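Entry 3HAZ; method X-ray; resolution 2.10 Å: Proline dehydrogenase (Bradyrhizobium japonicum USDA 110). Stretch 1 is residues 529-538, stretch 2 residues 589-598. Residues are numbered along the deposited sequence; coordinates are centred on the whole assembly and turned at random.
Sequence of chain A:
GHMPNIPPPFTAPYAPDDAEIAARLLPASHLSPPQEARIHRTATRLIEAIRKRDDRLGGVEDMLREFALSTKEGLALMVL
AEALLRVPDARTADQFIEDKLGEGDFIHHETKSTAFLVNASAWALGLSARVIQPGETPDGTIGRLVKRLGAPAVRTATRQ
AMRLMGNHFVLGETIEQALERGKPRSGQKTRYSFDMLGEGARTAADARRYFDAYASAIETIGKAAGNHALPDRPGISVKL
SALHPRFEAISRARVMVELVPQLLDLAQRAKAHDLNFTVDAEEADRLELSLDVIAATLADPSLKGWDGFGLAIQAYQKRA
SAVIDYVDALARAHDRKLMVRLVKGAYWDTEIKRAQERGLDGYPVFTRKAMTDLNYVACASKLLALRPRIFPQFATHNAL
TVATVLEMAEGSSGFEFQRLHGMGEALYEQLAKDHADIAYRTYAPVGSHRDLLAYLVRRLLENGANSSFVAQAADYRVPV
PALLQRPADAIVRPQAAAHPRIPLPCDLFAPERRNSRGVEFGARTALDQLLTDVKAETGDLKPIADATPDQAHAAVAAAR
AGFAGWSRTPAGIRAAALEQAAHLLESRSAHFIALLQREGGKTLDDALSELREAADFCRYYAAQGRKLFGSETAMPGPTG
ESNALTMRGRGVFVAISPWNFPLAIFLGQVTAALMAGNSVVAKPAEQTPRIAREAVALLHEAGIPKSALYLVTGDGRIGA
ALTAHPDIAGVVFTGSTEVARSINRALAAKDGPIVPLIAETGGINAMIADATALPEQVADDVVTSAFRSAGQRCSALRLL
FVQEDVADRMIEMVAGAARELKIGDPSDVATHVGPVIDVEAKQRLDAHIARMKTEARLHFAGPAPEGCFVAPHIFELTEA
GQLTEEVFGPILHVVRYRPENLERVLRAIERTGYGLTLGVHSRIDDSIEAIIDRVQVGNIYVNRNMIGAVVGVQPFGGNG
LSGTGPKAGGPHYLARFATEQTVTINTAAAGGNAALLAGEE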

ATOM      1  N   GLN A 529      46.402  -3.362  20.369  1.00 29.42           N
ATOM      2  CA  GLN A 529      46.238  -4.640  19.679  1.00 28.36           C
ATOM      3  C   GLN A 529      46.545  -4.496  18.192  1.00 27.55           C
ATOM      4  O   GLN A 529      47.230  -5.338  17.603  1.00 28.10           O
ATOM      5  CB  GLN A 529      44.824  -5.199  19.881  1.00 30.53           C
ATOM      6  CG  GLN A 529      44.643  -6.622  19.353  1.00 32.89           C
ATOM      7  CD  GLN A 529      45.542  -7.630  20.067  1.00 41.97           C
ATOM      8  OE1 GLN A 529      45.472  -7.787  21.286  1.00 40.60           O
ATOM      9  NE2 GLN A 529      46.387  -8.321  19.305  1.00 35.38           N
ATOM     10  N   LEU A 530      46.034  -3.426  17.591  1.00 26.83           N
ATOM     11  CA  LEU A 530      46.317  -3.113  16.194  1.00 29.44           C
ATOM     12  C   LEU A 530      47.820  -2.978  15.951  1.00 32.43           C
ATOM     13  O   LEU A 530      48.347  -3.511  14.979  1.00 33.08           O
ATOM     14  CB  LEU A 530      45.606  -1.820  15.778  1.00 25.94           C
ATOM     15  CG  LEU A 530      45.944  -1.291  14.381  1.00 30.81           C
ATOM     16  CD1 LEU A 530      45.669  -2.360  13.325  1.00 30.42           C
ATOM     17  CD2 LEU A 530      45.178  -0.010  14.067  1.00 31.70           C
ATOM     18  N   LEU A 531      48.502  -2.252  16.834  1.00 31.21           N
ATOM     19  CA  LEU A 531      49.941  -2.036  16.702  1.00 32.76           C
ATOM     20  C   LEU A 531      50.692  -3.357  16.779  1.00 32.44           C
ATOM     21  O   LEU A 531      51.607  -3.605  16.000  1.00 33.17           O
ATOM     22  CB  LEU A 531      50.448  -1.087  17.792  1.00 27.53           C
ATOM     23  CG  LEU A 531      50.154   0.404  17.599  1.00 29.63           C
ATOM     24  CD1 LEU A 531      50.412   1.192  18.892  1.00 21.53           C
ATOM     25  CD2 LEU A 531      50.988   0.949  16.453  1.00 26.94           C
ATOM     26  N   THR A 532      50.291  -4.194  17.729  1.00 32.57           N
ATOM     27  CA  THR A 532      50.873  -5.518  17.907  1.00 36.07           C
ATOM     28  C   THR A 532      50.659  -6.388  16.672  1.00 34.24           C
ATOM     29  O   THR A 532      51.595  -7.010  16.170  1.00 30.19           O
ATOM     30  CB  THR A 532      50.262  -6.224  19.132  1.00 39.44           C
ATOM     31  OG1 THR A 532      50.615  -5.508  20.323  1.00 37.35           O
ATOM     32  CG2 THR A 532      50.768  -7.658  19.236  1.00 36.96           C
ATOM     33  N   ASP A 533      49.424  -6.422  16.180  1.00 26.54           N
ATOM     34  CA  ASP A 533      49.083  -7.236  15.021  1.00 28.78           C
ATOM     35  C   ASP A 533      49.926  -6.848  13.813  1.00 36.80           C
ATOM     36  O   ASP A 533      50.493  -7.708  13.141  1.00 32.17           O
ATOM     37  CB  ASP A 533      47.590  -7.119  14.693  1.00 33.90           C
ATOM     38  CG  ASP A 533      46.706  -7.809  15.727  1.00 35.54           C
ATOM     39  OD1 ASP A 533      47.252  -8.540  16.579  1.00 33.48           O
ATOM     40  OD2 ASP A 533      45.470  -7.622  15.687  1.00 35.39           O
ATOM     41  N   VAL A 534      50.018  -5.547  13.549  1.00 35.85           N
ATOM     42  CA  VAL A 534      50.806  -5.057  12.424  1.00 32.16           C
ATOM     43  C   VAL A 534      52.282  -5.385  12.623  1.00 37.04           C
ATOM     44  O   VAL A 534      52.969  -5.790  11.684  1.00 35.98           O
ATOM     45  CB  VAL A 534      50.621  -3.537  12.215  1.00 29.92           C
ATOM     46  CG1 VAL A 534      51.647  -2.996  11.228  1.00 34.03           C
ATOM     47  CG2 VAL A 534      49.197  -3.238  11.737  1.00 27.11           C
ATOM     48  N   LYS A 535      52.764  -5.218  13.851  1.00 33.70           N
ATOM     49  CA  LYS A 535      54.155  -5.511  14.163  1.00 41.87           C
ATOM     50  C   LYS A 535      54.462  -6.992  13.935  1.00 43.40           C
ATOM     51  O   LYS A 535      55.553  -7.351  13.495  1.00 38.01           O
ATOM     52  CB  LYS A 535      54.482  -5.112  15.603  1.00 42.87           C
ATOM     53  CG  LYS A 535      55.938  -5.344  15.983  1.00 53.64           C
ATOM     54  CD  LYS A 535      56.224  -4.897  17.406  1.00 61.14           C
ATOM     55  CE  LYS A 535      57.679  -5.142  17.770  1.00 71.01           C
ATOM     56  NZ  LYS A 535      58.609  -4.553  16.764  1.00 74.48           N
ATOM     57  N   ALA A 536      53.486  -7.845  14.224  1.00 47.57           N
ATOM     58  CA  ALA A 536      53.651  -9.285  14.057  1.00 49.73           C
ATOM     59  C   ALA A 536      53.823  -9.678  12.590  1.00 48.34           C
ATOM     60  O   ALA A 536      54.446 -10.691  12.286  1.00 46.86           O
ATOM     61  CB  ALA A 536      52.474 -10.028  14.673  1.00 49.77           C
ATOM     62  N   GLU A 537      53.264  -8.881  11.685  1.00 51.76           N
ATOM     63  CA  GLU A 537      53.361  -9.169  10.257  1.00 52.44           C
ATOM     64  C   GLU A 537      54.725  -8.765   9.713  1.00 65.25           C
ATOM     65  O   GLU A 537      55.125  -7.603   9.801  1.00 61.63           O
ATOM     66  CB  GLU A 537      52.243  -8.475   9.482  1.00 42.40           C
ATOM     67  CG  GLU A 537      50.862  -9.027   9.777  1.00 43.47           C
ATOM     68  CD  GLU A 537      50.699 -10.468   9.324  1.00 52.20           C
ATOM     69  OE1 GLU A 537      51.307 -10.849   8.300  1.00 55.14           O
ATOM     70  OE2 GLU A 537      49.955 -11.218   9.990  1.00 53.85           O
ATOM     71  N   THR A 538      55.430  -9.739   9.150  1.00 84.94           N
ATOM     72  CA  THR A 538      56.807  -9.545   8.719  1.00 97.92           C
ATOM     73  C   THR A 538      56.915  -9.383   7.204  1.00109.66           C
ATOM     74  O   THR A 538      56.039  -9.819   6.455  1.00110.70           O
ATOM     75  CB  THR A 538      57.695 -10.721   9.171  1.00 97.91           C
ATOM     76  OG1 THR A 538      59.001 -10.241   9.512  1.00 99.13           O
ATOM     77  CG2 THR A 538      57.797 -11.774   8.072  1.00 96.49           C
ATOM     78  N   SER A 589      43.752  -7.585   7.473  1.00 31.41           N
ATOM     79  CA  SER A 589      44.069  -6.160   7.512  1.00 31.47           C
ATOM     80  C   SER A 589      45.467  -5.855   8.054  1.00 30.50           C
ATOM     81  O   SER A 589      46.151  -4.960   7.556  1.00 28.69           O
ATOM     82  CB  SER A 589      43.022  -5.414   8.337  1.00 25.48           C
ATOM     83  OG  SER A 589      42.873  -6.027   9.606  1.00 30.08           O
ATOM     84  N   ALA A 590      45.894  -6.595   9.071  1.00 29.34           N
ATOM     85  CA  ALA A 590      47.193  -6.335   9.686  1.00 31.64           C
ATOM     86  C   ALA A 590      48.323  -6.548   8.682  1.00 30.64           C
ATOM     87  O   ALA A 590      49.254  -5.747   8.594  1.00 31.55           O
ATOM     88  CB  ALA A 590      47.396  -7.208  10.922  1.00 31.15           C
ATOM     89  N   HIS A 591      48.224  -7.639   7.930  1.00 31.02           N
ATOM     90  CA  HIS A 591      49.185  -7.973   6.892  1.00 33.40           C
ATOM     91  C   HIS A 591      49.263  -6.873   5.837  1.00 32.76           C
ATOM     92  O   HIS A 591      50.348  -6.422   5.474  1.00 32.19           O
ATOM     93  CB  HIS A 591      48.792  -9.304   6.246  1.00 32.82           C
ATOM     94  CG  HIS A 591      49.647  -9.696   5.084  1.00 39.01           C
ATOM     95  ND1 HIS A 591      50.937 -10.161   5.234  1.00 51.23           N
ATOM     96  CD2 HIS A 591      49.390  -9.722   3.755  1.00 40.40           C
ATOM     97  CE1 HIS A 591      51.442 -10.442   4.045  1.00 49.60           C
ATOM     98  NE2 HIS A 591      50.524 -10.182   3.130  1.00 46.29           N
ATOM     99  N   PHE A 592      48.109  -6.439   5.345  1.00 27.69           N
ATOM    100  CA  PHE A 592      48.080  -5.400   4.320  1.00 33.29           C
ATOM    101  C   PHE A 592      48.445  -4.018   4.859  1.00 29.78           C
ATOM    102  O   PHE A 592      49.079  -3.223   4.168  1.00 32.25           O
ATOM    103  CB  PHE A 592      46.725  -5.379   3.605  1.00 28.36           C
ATOM    104  CG  PHE A 592      46.556  -6.501   2.624  1.00 29.14           C
ATOM    105  CD1 PHE A 592      45.912  -7.671   2.991  1.00 33.16           C
ATOM    106  CD2 PHE A 592      47.061  -6.393   1.338  1.00 34.05           C
ATOM    107  CE1 PHE A 592      45.767  -8.714   2.091  1.00 33.78           C
ATOM    108  CE2 PHE A 592      46.919  -7.434   0.428  1.00 31.29           C
ATOM    109  CZ  PHE A 592      46.268  -8.593   0.807  1.00 34.09           C
ATOM    110  N   ILE A 593      48.047  -3.731   6.092  1.00 26.91           N
ATOM    111  CA  ILE A 593      48.448  -2.482   6.727  1.00 26.59           C
ATOM    112  C   ILE A 593      49.970  -2.471   6.873  1.00 26.54           C
ATOM    113  O   ILE A 593      50.617  -1.449   6.637  1.00 32.88           O
ATOM    114  CB  ILE A 593      47.763  -2.288   8.092  1.00 29.83           C
ATOM    115  CG1 ILE A 593      46.282  -1.950   7.891  1.00 31.40           C
ATOM    116  CG2 ILE A 593      48.461  -1.183   8.901  1.00 32.04           C
ATOM    117  CD1 ILE A 593      45.477  -1.930   9.175  1.00 30.07           C
ATOM    118  N   ALA A 594      50.538  -3.619   7.231  1.00 25.70           N
ATOM    119  CA  ALA A 594      51.992  -3.738   7.365  1.00 39.16           C
ATOM    120  C   ALA A 594      52.687  -3.428   6.047  1.00 35.99           C
ATOM    121  O   ALA A 594      53.695  -2.723   6.017  1.00 38.42           O
ATOM    122  CB  ALA A 594      52.384  -5.137   7.853  1.00 37.17           C
ATOM    123  N   LEU A 595      52.141  -3.965   4.959  1.00 30.59           N
ATOM    124  CA  LEU A 595      52.681  -3.715   3.626  1.00 38.19           C
ATOM    125  C   LEU A 595      52.589  -2.240   3.249  1.00 33.57           C
ATOM    126  O   LEU A 595      53.537  -1.669   2.711  1.00 36.94           O
ATOM    127  CB  LEU A 595      51.962  -4.572   2.581  1.00 43.01           C
ATOM    128  CG  LEU A 595      52.668  -5.849   2.113  1.00 53.15           C
ATOM    129  CD1 LEU A 595      53.276  -6.615   3.278  1.00 61.72           C
ATOM    130  CD2 LEU A 595      51.712  -6.733   1.322  1.00 46.33           C
ATOM    131  N   LEU A 596      51.443  -1.630   3.535  1.00 29.00           N
ATOM    132  CA  LEU A 596      51.220  -0.223   3.229  1.00 30.46           C
ATOM    133  C   LEU A 596      52.222   0.670   3.956  1.00 37.94           C
ATOM    134  O   LEU A 596      52.652   1.702   3.438  1.00 33.16           O
ATOM    135  CB  LEU A 596      49.793   0.181   3.602  1.00 20.58           C
ATOM    136  CG  LEU A 596      48.692  -0.343   2.681  1.00 29.86           C
ATOM    137  CD1 LEU A 596      47.320  -0.142   3.309  1.00 23.37           C
ATOM    138  CD2 LEU A 596      48.772   0.324   1.308  1.00 29.85           C
ATOM    139  N   GLN A 597      52.586   0.275   5.167  1.00 35.35           N
ATOM    140  CA  GLN A 597      53.546   1.047   5.931  1.00 34.93           C
ATOM    141  C   GLN A 597      54.973   0.829   5.415  1.00 36.43           C
ATOM    142  O   GLN A 597      55.731   1.785   5.253  1.00 31.53           O
ATOM    143  CB  GLN A 597      53.435   0.715   7.419  1.00 33.00           C
ATOM    144  CG  GLN A 597      52.140   1.203   8.055  1.00 29.93           C
ATOM    145  CD  GLN A 597      52.258   1.326   9.557  1.00 35.72           C
ATOM    146  OE1 GLN A 597      52.381   0.319  10.259  1.00 33.88           O
ATOM    147  NE2 GLN A 597      52.228   2.565  10.064  1.00 27.03           N
ATOM    148  N   ARG A 598      55.323  -0.423   5.135  1.00 35.55           N
ATOM    149  CA  ARG A 598      56.678  -0.767   4.693  1.00 34.36           C
ATOM    150  C   ARG A 598      56.949  -0.330   3.258  1.00 35.95           C
ATOM    151  O   ARG A 598      57.904   0.397   2.997  1.00 39.63           O
ATOM    152  CB  ARG A 598      56.922  -2.273   4.829  1.00 43.89           C
ATOM    153  CG  ARG A 598      57.567  -2.700   6.137  1.00 56.02           C
ATOM    154  CD  ARG A 598      59.080  -2.516   6.093  1.00 61.04           C
TER
HETATM  155  O   HOH W   1      46.760 -10.460   8.810  1.00 38.95           O

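Two helices cross steeply here, at 73° between their N-to-C directions, with axes approaching to 8.0 Å. Small residues suit spacing that tight, and the second helix offers Ala590 and Ala594, one turn apart, both pointing toward stretch 1.

Gln529 does not reach the partner; its NE2 donates to Asp533 OD1 at 2.9 Å, a bond along its own helix. Leu530 starts the contact from the side: its CA-to-CB bond runs sideways, yet the t, p rotamer brings CD1 to 4.2 Å from Ile593 CD1, a light apolar touch. Leu531 and Thr532 make no contact. Asp533 points toward the other helix but offers it methylene rather than charge, CB lying 3.8 Å from Ala590 CB, while its carboxylate receives the Gln529 amide.

Val534 is the centre of the packing, a knob in a hole formed by Ala590, Ile593, Ala594 and Gln597. Its CA comes within 4.7 Å of the CA of Ala590, a closeness that the single methyl of alanine accommodates. The two valine branches work differently: CG2 packs against Ile593 CG2 at 3.6 Å, whereas CG1 lies 4.1 Å from Ala594 CB and 3.5 Å from Gln597 OE1. A compact, branched side chain thus fills the hole without needing to extend.

Lys535 points away and Ala536 makes no contact. Glu537 serves two roles. Its aliphatic part covers the alanines, with CB 3.7 Å from Ala594 CB and CG 4.1 Å from Ala590 CB; its m, m rotamer then carries OE1 to the edge of the His591 ring, where ND1 donates a hydrogen bond of 3.2 Å. A water accepts from His591 N at 3.3 Å and donates weakly to Glu537 OE2 at 3.5 Å, adding a second polar link. In all, 391 Å² is buried, chiefly by apolar packing, with this polar clasp at one end.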